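Local coordinates for protein 6-phosphogluconolactonase (Thermotoga maritima, PDB 1VL1) that hydrolyses 6-phosphogluconolactone to 6-phosphogluconate, the second step in the oxidative stage of the pentose phosphate pathway, at residues A[59-64]-A[94-99]; A[76-81]-A[99-104]; A[84-87]-A[92-95]. All blocks are in the same frame, centred on the assembly; numbering follows the deposited sequence.

Contact 1. Residues A[59-64]-A[94-99]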
loop_
_atom_site.group_PDB
_atom_site.type_symbol
_atom_site.label_atom_id
_atom_site.label_comp_id
_atom_site.label_asym_id
_atom_site.label_seq_id
_atom_site.Cartn_x
_atom_site.Cartn_y
_atom_site.Cartn_z
ATOM N N PRO A 59 -2.282 -10.819 -5.992
ATOM C CA PRO A 59 -3.339 -11.430 -6.783
ATOM C C PRO A 59 -4.486 -10.482 -7.059
ATOM O O PRO A 59 -5.129 -10.588 -8.094
ATOM C CB PRO A 59 -3.811 -12.634 -5.922
ATOM C CG PRO A 59 -2.734 -12.863 -5.018
ATOM C CD PRO A 59 -2.020 -11.611 -4.787
ATOM N N VAL A 60 -4.783 -9.600 -6.114
ATOM C CA VAL A 60 -5.786 -8.566 -6.355
ATOM C C VAL A 60 -5.383 -7.616 -7.473
ATOM O O VAL A 60 -6.145 -7.348 -8.385
ATOM C CB VAL A 60 -6.140 -7.829 -5.067
ATOM C CG1 VAL A 60 -6.968 -6.617 -5.353
ATOM C CG2 VAL A 60 -6.852 -8.822 -4.067
ATOM N N TYR A 61 -4.143 -7.169 -7.462
ATOM C CA TYR A 61 -3.637 -6.284 -8.540
ATOM C C TYR A 61 -3.690 -6.967 -9.885
ATOM O O TYR A 61 -3.965 -6.319 -10.933
ATOM C CB TYR A 61 -2.186 -5.887 -8.269
ATOM C CG TYR A 61 -1.948 -5.166 -6.952
ATOM C CD1 TYR A 61 -2.993 -4.545 -6.260
ATOM C CD2 TYR A 61 -0.684 -5.112 -6.400
ATOM C CE1 TYR A 61 -2.794 -3.887 -5.098
ATOM C CE2 TYR A 61 -0.464 -4.477 -5.215
ATOM C CZ TYR A 61 -1.526 -3.838 -4.572
ATOM O OH TYR A 61 -1.312 -3.204 -3.400
ATOM N N GLU A 62 -3.400 -8.259 -9.881
ATOM C CA GLU A 62 -3.348 -9.042 -11.125
ATOM C C GLU A 62 -4.712 -8.988 -11.845
ATOM O O GLU A 62 -4.765 -8.852 -13.055
ATOM C CB GLU A 62 -2.935 -10.478 -10.842
ATOM C CG GLU A 62 -2.628 -11.265 -12.091
ATOM C CD GLU A 62 -2.146 -12.658 -11.788
ATOM O OE1 GLU A 62 -2.187 -13.065 -10.587
ATOM O OE2 GLU A 62 -1.754 -13.341 -12.767
ATOM N N LYS A 63 -5.805 -9.060 -11.068
ATOM C CA LYS A 63 -7.165 -8.968 -11.625
ATOM C C LYS A 63 -7.539 -7.516 -11.908
ATOM O O LYS A 63 -8.174 -7.273 -12.939
ATOM C CB LYS A 63 -8.189 -9.563 -10.687
ATOM C CG LYS A 63 -8.170 -11.079 -10.588
ATOM N N LEU A 64 -7.127 -6.578 -11.049
ATOM C CA LEU A 64 -7.388 -5.135 -11.305
ATOM C C LEU A 64 -6.794 -4.697 -12.629
ATOM O O LEU A 64 -7.397 -3.932 -13.369
ATOM C CB LEU A 64 -6.855 -4.239 -10.194
ATOM C CG LEU A 64 -7.737 -4.153 -8.963
ATOM C CD1 LEU A 64 -6.991 -3.535 -7.831
ATOM C CD2 LEU A 64 -9.001 -3.326 -9.297
ATOM N N ARG A 94 9.364 -4.861 -8.566
ATOM C CA ARG A 94 9.390 -5.960 -9.529
ATOM C C ARG A 94 8.060 -6.708 -9.494
ATOM O O ARG A 94 7.484 -7.043 -10.514
ATOM C CB ARG A 94 10.524 -6.908 -9.243
ATOM C CG ARG A 94 10.460 -8.122 -10.094
ATOM C CD ARG A 94 11.655 -8.876 -10.245
ATOM N NE ARG A 94 11.250 -10.192 -10.770
ATOM C CZ ARG A 94 11.990 -11.262 -10.743
ATOM N NH1 ARG A 94 13.206 -11.206 -10.225
ATOM N NH2 ARG A 94 11.504 -12.405 -11.235
ATOM N N ASN A 95 7.615 -7.000 -8.287
ATOM C CA ASN A 95 6.414 -7.852 -8.133
ATOM C C ASN A 95 5.157 -7.152 -8.575
ATOM O O ASN A 95 4.346 -7.753 -9.268
ATOM C CB ASN A 95 6.294 -8.399 -6.702
ATOM C CG ASN A 95 7.216 -9.547 -6.453
ATOM O OD1 ASN A 95 6.906 -10.659 -6.833
ATOM N ND2 ASN A 95 8.360 -9.305 -5.835
ATOM N N ILE A 96 5.002 -5.878 -8.217
ATOM C CA ILE A 96 3.854 -5.104 -8.692
ATOM C C ILE A 96 3.969 -4.760 -10.188
ATOM O O ILE A 96 2.963 -4.755 -10.904
ATOM C CB ILE A 96 3.652 -3.821 -7.881
ATOM C CG1 ILE A 96 3.453 -4.194 -6.392
ATOM C CG2 ILE A 96 2.463 -3.071 -8.423
ATOM C CD1 ILE A 96 3.565 -3.038 -5.438
ATOM N N ASN A 97 5.184 -4.566 -10.680
ATOM C CA ASN A 97 5.381 -4.418 -12.138
ATOM C C ASN A 97 4.917 -5.651 -12.908
ATOM O O ASN A 97 4.223 -5.528 -13.921
ATOM C CB ASN A 97 6.837 -4.116 -12.482
ATOM C CG ASN A 97 7.033 -3.725 -13.948
ATOM O OD1 ASN A 97 6.303 -2.892 -14.467
ATOM N ND2 ASN A 97 7.981 -4.384 -14.636
ATOM N N GLU A 98 5.216 -6.830 -12.374
ATOM C CA GLU A 98 4.847 -8.093 -13.023
ATOM C C GLU A 98 3.323 -8.277 -13.155
ATOM O O GLU A 98 2.846 -8.770 -14.168
ATOM C CB GLU A 98 5.492 -9.261 -12.275
ATOM C CG GLU A 98 6.893 -9.560 -12.804
ATOM C CD GLU A 98 7.725 -10.518 -11.973
ATOM O OE1 GLU A 98 7.242 -11.045 -10.937
ATOM O OE2 GLU A 98 8.892 -10.683 -12.386
ATOM N N VAL A 99 2.587 -7.947 -12.092
ATOM C CA VAL A 99 1.130 -8.177 -12.053
ATOM C C VAL A 99 0.304 -7.004 -12.559
ATOM O O VAL A 99 -0.830 -7.200 -13.038
ATOM C CB VAL A 99 0.651 -8.604 -10.644
ATOM C CG1 VAL A 99 1.292 -9.958 -10.272
ATOM C CG2 VAL A 99 0.853 -7.548 -9.623
#

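Contact 2. Residues A[76-81]-A[99-104]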
loop_
_atom_site.group_PDB
_atom_site.type_symbol
_atom_site.label_atom_id
_atom_site.label_comp_id
_atom_site.label_asym_id
_atom_site.label_seq_id
_atom_site.Cartn_x
_atom_site.Cartn_y
_atom_site.Cartn_z
ATOM N N PHE A 76 0.027 5.793 -9.384
ATOM C CA PHE A 76 0.285 4.758 -8.393
ATOM C C PHE A 76 1.608 5.041 -7.634
ATOM O O PHE A 76 2.552 5.495 -8.232
ATOM C CB PHE A 76 0.395 3.355 -9.070
ATOM C CG PHE A 76 -0.931 2.815 -9.589
ATOM C CD1 PHE A 76 -1.863 2.316 -8.710
ATOM C CD2 PHE A 76 -1.250 2.864 -10.919
ATOM C CE1 PHE A 76 -3.074 1.813 -9.146
ATOM C CE2 PHE A 76 -2.488 2.355 -11.359
ATOM C CZ PHE A 76 -3.361 1.850 -10.472
ATOM N N PHE A 77 1.615 4.718 -6.345
ATOM C CA PHE A 77 2.764 4.905 -5.485
ATOM C C PHE A 77 2.987 3.673 -4.662
ATOM O O PHE A 77 2.032 3.132 -4.111
ATOM C CB PHE A 77 2.512 6.083 -4.524
ATOM C CG PHE A 77 2.143 7.354 -5.219
ATOM C CD1 PHE A 77 0.841 7.572 -5.656
ATOM C CD2 PHE A 77 3.067 8.324 -5.416
ATOM C CE1 PHE A 77 0.513 8.701 -6.341
ATOM C CE2 PHE A 77 2.736 9.494 -6.112
ATOM C CZ PHE A 77 1.464 9.683 -6.543
ATOM N N LEU A 78 4.209 3.170 -4.538
ATOM C CA LEU A 78 4.455 2.106 -3.556
ATOM C C LEU A 78 4.367 2.592 -2.119
ATOM O O LEU A 78 4.854 3.683 -1.821
ATOM C CB LEU A 78 5.845 1.550 -3.763
ATOM C CG LEU A 78 5.889 0.416 -4.768
ATOM C CD1 LEU A 78 5.171 0.624 -6.071
ATOM C CD2 LEU A 78 7.317 0.097 -4.973
ATOM N N SER A 79 3.867 1.767 -1.203
ATOM C CA SER A 79 3.802 2.133 0.204
ATOM C C SER A 79 5.210 2.012 0.829
ATOM O O SER A 79 5.483 2.640 1.835
ATOM C CB SER A 79 2.870 1.204 0.981
ATOM O OG SER A 79 3.219 -0.153 0.801
ATOM N N ASP A 80 6.033 1.150 0.279
ATOM C CA ASP A 80 7.335 0.877 0.807
ATOM C C ASP A 80 8.139 0.042 -0.187
ATOM O O ASP A 80 7.618 -0.578 -1.104
ATOM C CB ASP A 80 7.260 0.146 2.151
ATOM C CG ASP A 80 6.686 -1.232 2.016
ATOM O OD1 ASP A 80 5.463 -1.392 1.779
ATOM O OD2 ASP A 80 7.437 -2.200 2.085
ATOM N N GLU A 81 9.417 -0.034 0.070
ATOM C CA GLU A 81 10.284 -0.842 -0.786
ATOM C C GLU A 81 11.418 -1.433 0.046
ATOM O O GLU A 81 11.952 -0.817 0.951
ATOM C CB GLU A 81 10.852 -0.058 -1.955
ATOM C CG GLU A 81 11.703 -0.855 -2.912
ATOM C CD GLU A 81 10.939 -1.982 -3.545
ATOM O OE1 GLU A 81 10.875 -3.066 -2.927
ATOM O OE2 GLU A 81 10.465 -1.781 -4.664
ATOM N N VAL A 99 2.587 -7.947 -12.092
ATOM C CA VAL A 99 1.130 -8.177 -12.053
ATOM C C VAL A 99 0.304 -7.004 -12.559
ATOM O O VAL A 99 -0.830 -7.200 -13.038
ATOM C CB VAL A 99 0.651 -8.604 -10.644
ATOM C CG1 VAL A 99 1.292 -9.958 -10.272
ATOM C CG2 VAL A 99 0.853 -7.548 -9.623
ATOM N N LEU A 100 0.854 -5.794 -12.502
ATOM C CA LEU A 100 0.063 -4.611 -12.811
ATOM C C LEU A 100 0.729 -3.647 -13.755
ATOM O O LEU A 100 0.196 -3.382 -14.797
ATOM C CB LEU A 100 -0.287 -3.892 -11.519
ATOM C CG LEU A 100 -1.043 -2.574 -11.589
ATOM C CD1 LEU A 100 -2.420 -2.799 -12.207
ATOM C CD2 LEU A 100 -1.228 -1.941 -10.183
ATOM N N PHE A 101 1.883 -3.098 -13.379
ATOM C CA PHE A 101 2.443 -1.976 -14.157
ATOM C C PHE A 101 2.823 -2.352 -15.569
ATOM O O PHE A 101 2.846 -1.501 -16.447
ATOM C CB PHE A 101 3.642 -1.308 -13.467
ATOM C CG PHE A 101 3.414 -0.821 -12.068
ATOM C CD1 PHE A 101 2.208 -0.263 -11.631
ATOM C CD2 PHE A 101 4.486 -0.877 -11.148
ATOM C CE1 PHE A 101 2.092 0.162 -10.314
ATOM C CE2 PHE A 101 4.358 -0.400 -9.896
ATOM C CZ PHE A 101 3.162 0.103 -9.477
ATOM N N SER A 102 3.188 -3.608 -15.777
ATOM C CA SER A 102 3.608 -4.103 -17.100
ATOM C C SER A 102 2.431 -4.765 -17.819
ATOM O O SER A 102 2.569 -5.192 -18.992
ATOM C CB SER A 102 4.750 -5.107 -16.919
ATOM O OG SER A 102 4.282 -6.441 -16.540
ATOM N N ARG A 103 1.279 -4.930 -17.122
ATOM C CA ARG A 103 0.120 -5.595 -17.698
ATOM C C ARG A 103 -0.995 -4.648 -18.110
ATOM O O ARG A 103 -1.568 -4.787 -19.207
ATOM C CB ARG A 103 -0.358 -6.701 -16.798
ATOM C CG ARG A 103 0.566 -7.907 -16.811
ATOM C CD ARG A 103 0.158 -9.020 -15.844
ATOM N NE ARG A 103 -1.006 -9.777 -16.322
ATOM C CZ ARG A 103 -2.244 -9.695 -15.832
ATOM N NH1 ARG A 103 -2.547 -8.858 -14.865
ATOM N NH2 ARG A 103 -3.216 -10.440 -16.362
ATOM N N ALA A 104 -1.312 -3.674 -17.296
ATOM C CA ALA A 104 -2.159 -2.585 -17.725
ATOM C C ALA A 104 -1.327 -1.515 -18.418
ATOM O O ALA A 104 -0.159 -1.312 -18.090
ATOM C CB ALA A 104 -2.839 -1.994 -16.499
#

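Contact 3. Residues A[84-87]-A[92-95]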
loop_
_atom_site.group_PDB
_atom_site.type_symbol
_atom_site.label_atom_id
_atom_site.label_comp_id
_atom_site.label_asym_id
_atom_site.label_seq_id
_atom_site.Cartn_x
_atom_site.Cartn_y
_atom_site.Cartn_z
ATOM N N VAL A 84 16.862 -3.296 -1.980
ATOM C CA VAL A 84 17.500 -4.275 -2.821
ATOM C C VAL A 84 17.296 -3.844 -4.266
ATOM O O VAL A 84 16.464 -2.977 -4.579
ATOM C CB VAL A 84 16.840 -5.691 -2.603
ATOM C CG1 VAL A 84 16.907 -6.082 -1.168
ATOM C CG2 VAL A 84 15.388 -5.722 -3.084
ATOM N N PRO A 85 18.058 -4.434 -5.176
ATOM C CA PRO A 85 17.895 -4.064 -6.589
ATOM C C PRO A 85 16.458 -4.232 -7.083
ATOM O O PRO A 85 15.731 -5.144 -6.664
ATOM C CB PRO A 85 18.886 -4.958 -7.305
ATOM C CG PRO A 85 19.936 -5.316 -6.229
ATOM C CD PRO A 85 19.168 -5.381 -4.951
ATOM N N LEU A 86 16.000 -3.367 -7.981
ATOM C CA LEU A 86 14.626 -3.365 -8.444
ATOM C C LEU A 86 14.242 -4.582 -9.305
ATOM O O LEU A 86 13.065 -4.734 -9.602
ATOM C CB LEU A 86 14.306 -2.053 -9.206
ATOM C CG LEU A 86 14.337 -0.766 -8.343
ATOM C CD1 LEU A 86 14.244 0.458 -9.223
ATOM C CD2 LEU A 86 13.303 -0.694 -7.292
ATOM N N ASP A 87 15.217 -5.362 -9.737
ATOM C CA ASP A 87 14.932 -6.619 -10.444
ATOM C C ASP A 87 15.080 -7.836 -9.533
ATOM O O ASP A 87 15.064 -8.991 -10.012
ATOM C CB ASP A 87 15.710 -6.747 -11.736
ATOM C CG ASP A 87 17.192 -6.835 -11.526
ATOM O OD1 ASP A 87 17.673 -6.679 -10.381
ATOM O OD2 ASP A 87 17.995 -7.012 -12.497
ATOM N N ASN A 92 9.407 -4.947 -4.166
ATOM C CA ASN A 92 8.008 -4.665 -4.369
ATOM C C ASN A 92 7.764 -4.134 -5.770
ATOM O O ASN A 92 6.757 -4.494 -6.401
ATOM C CB ASN A 92 7.484 -3.677 -3.351
ATOM C CG ASN A 92 7.340 -4.271 -1.985
ATOM O OD1 ASN A 92 7.115 -5.451 -1.855
ATOM N ND2 ASN A 92 7.322 -3.407 -0.960
ATOM N N PHE A 93 8.647 -3.279 -6.253
ATOM C CA PHE A 93 8.510 -2.786 -7.630
ATOM C C PHE A 93 8.417 -3.933 -8.642
ATOM O O PHE A 93 7.530 -3.939 -9.509
ATOM C CB PHE A 93 9.641 -1.842 -8.031
ATOM C CG PHE A 93 9.562 -1.485 -9.473
ATOM C CD1 PHE A 93 8.613 -0.552 -9.915
ATOM C CD2 PHE A 93 10.295 -2.154 -10.400
ATOM C CE1 PHE A 93 8.473 -0.289 -11.270
ATOM C CE2 PHE A 93 10.142 -1.881 -11.753
ATOM C CZ PHE A 93 9.222 -0.926 -12.158
ATOM N N ARG A 94 9.364 -4.861 -8.566
ATOM C CA ARG A 94 9.390 -5.960 -9.529
ATOM C C ARG A 94 8.060 -6.708 -9.494
ATOM O O ARG A 94 7.484 -7.043 -10.514
ATOM C CB ARG A 94 10.524 -6.908 -9.243
ATOM C CG ARG A 94 10.460 -8.122 -10.094
ATOM C CD ARG A 94 11.655 -8.876 -10.245
ATOM N NE ARG A 94 11.250 -10.192 -10.770
ATOM C CZ ARG A 94 11.990 -11.262 -10.743
ATOM N NH1 ARG A 94 13.206 -11.206 -10.225
ATOM N NH2 ARG A 94 11.504 -12.405 -11.235
ATOM N N ASN A 95 7.615 -7.000 -8.287
ATOM C CA ASN A 95 6.414 -7.852 -8.133
ATOM C C ASN A 95 5.157 -7.152 -8.575
ATOM O O ASN A 95 4.346 -7.753 -9.268
ATOM C CB ASN A 95 6.294 -8.399 -6.702
ATOM C CG ASN A 95 7.216 -9.547 -6.453
ATOM O OD1 ASN A 95 6.906 -10.659 -6.833
ATOM N ND2 ASN A 95 8.360 -9.305 -5.835
#

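Contact 1. Residues A[59-64]-A[94-99]
Tyr61 and Glu62 of helix 57-64 meet Ile96 and Val99 of helix 92-101, neighbouring helices of a Rossmann-like alpha/beta fold; both Tyr61 and Ile96 also touch Leu51 of strand 47-51, which places the two helices on one side of the sheet. The short segment axes cross at -34° and approach to 9.1 Å, and no hydrogen bond joins them, so van der Waals packing carries the contact. Val99 points toward helix 57-64. With CG1 anti to the carbonyl carbon (chi1 -63°), CG2 stands between that carbon and the backbone N, which brings this methyl to 3.7 Å from Tyr61 CB, at the edge of the tyrosine ring and near its plane. Further along the ring, Tyr61 CE2 lies 4.1 Å from Ile96 CG1, the two side chains passing at a slant. The phenol OH is hydrogen-bonded to Ala52 O, which fixes the far end of the ring. Away from helix 57-64, Arg94 NE forms a salt bridge with Glu98 OE2 at 2.9 Å, from 43° above the carboxylate plane. Glu62, exposed and extended beyond CG, contributes its inner atoms: its CB is 4.1 Å from Val99 CB, and its CA is 3.7 Å from Val99 O.

Contact 2. Residues A[76-81]-A[99-104]
Phe76 and Leu78 of strand 74-82 are met by Leu100 and Phe101 at the C-terminal end of helix 92-101, within the beta-alpha-beta unit that runs on to strand 111-112. All four side chains are buried. With CG anti to the carbonyl carbon (chi1 -55°), the Phe101 ring reaches the strand and touches two of its residues with different atoms. CE1 of Phe101 lies 3.8 Å from Phe76 CB, the side chains slanting past each other, while CZ of Phe101 is 4.0 Å from Leu78 CD1, a methyl at the ring edge and near its plane. Leu100 lays CD2 over one face of the Phe76 ring, offset toward the rim, 4.3 Å from Phe76 CE1. An alanine in place of Phe101 is likely to leave Phe76 CB and Leu78 CD1 without their partner and open a gap between strand and helix end. Past Leu100, the chain turns with Leu100 O accepting from the backbone N of both Arg103 and Ala104. Arg103 NH2 forms a salt bridge with Glu66 OE2, and Arg103 NH1 bonds both Glu62 O and Val99 O, the latter at 3.0 Å with an N-H...O angle of 158°.

Contact 3. Residues A[84-87]-A[92-95]
The loop that leads from strand 74-82 into helix 92-101 folds back on the first turn of that helix, bringing Leu86 and Asp87 against Phe93 and Arg94. It follows the Asp80-Glu81-Arg82 sequence, in a region that in this enzyme family probably lies near the substrate pocket. The segments bury 201 Å² between them, and their backbones come nearest at Asp87 and Arg94, whose CA atoms are 5.7 Å apart. Leu86 makes the apolar part: its CD2 lies 3.9 Å from Phe93 CB, the two side chains crossing at about a right angle. Phe93 holds CG anti to the backbone N (chi1 173°), which brings the ring beside the loop; its edge faces Leu86 O, which lies near the ring plane, 3.9 Å from Phe93 CD2. The same carbonyl oxygen, Leu86 O, is 3.4 Å from Arg94 CB.

Arg94 is extended from CG to NE, which carries its guanidinium past Leu86 to the backbone of Asp87, where NH1 donates to Asp87 O at 2.9 Å. The N-H...O angle of 143° shows a bent bond, and the donor stands 41° above the carbonyl plane. The carboxylate of Asp87 takes no part in this bond: its OD1 is 6.4 Å from Arg94 NH1, so any attraction between the two charges acts at a distance.

Leu86 also packs on Tyr113 and Thr116, and the Phe93 ring meets that of Tyr113. On the strand side, the Glu81 carboxylate accepts from the backbone N of Asn92 and of Phe93, and Asn92 ND2 bonds Asp80 O, so the start of helix 92-101 is tied directly to the end of strand 74-82 while residues 84-87 lie against Phe93 and Arg94 in its first turn.

In the fold
From the N terminus, helix 57-64 leads to strand 74-82, then through the 84-87 loop to helix 92-101, which takes part in all three contacts. Contact 1 closes a loop of 29 residues that includes strand 74-82; contact 2 closes one of 17, and contact 3, nested inside it, one of four. Contacts 1 and 2 cross, their segments alternating along the chain, and share Val99; their centres are about 7 Å apart, and Ile96 CD1 packs on Leu78 CD1 between them. Contacts 1 and 3 share Arg94 and Asn95, with centres about 13 Å apart. Together the contacts tie helix 92-101 to the preceding helix, to strand 74-82 and to the connecting loop.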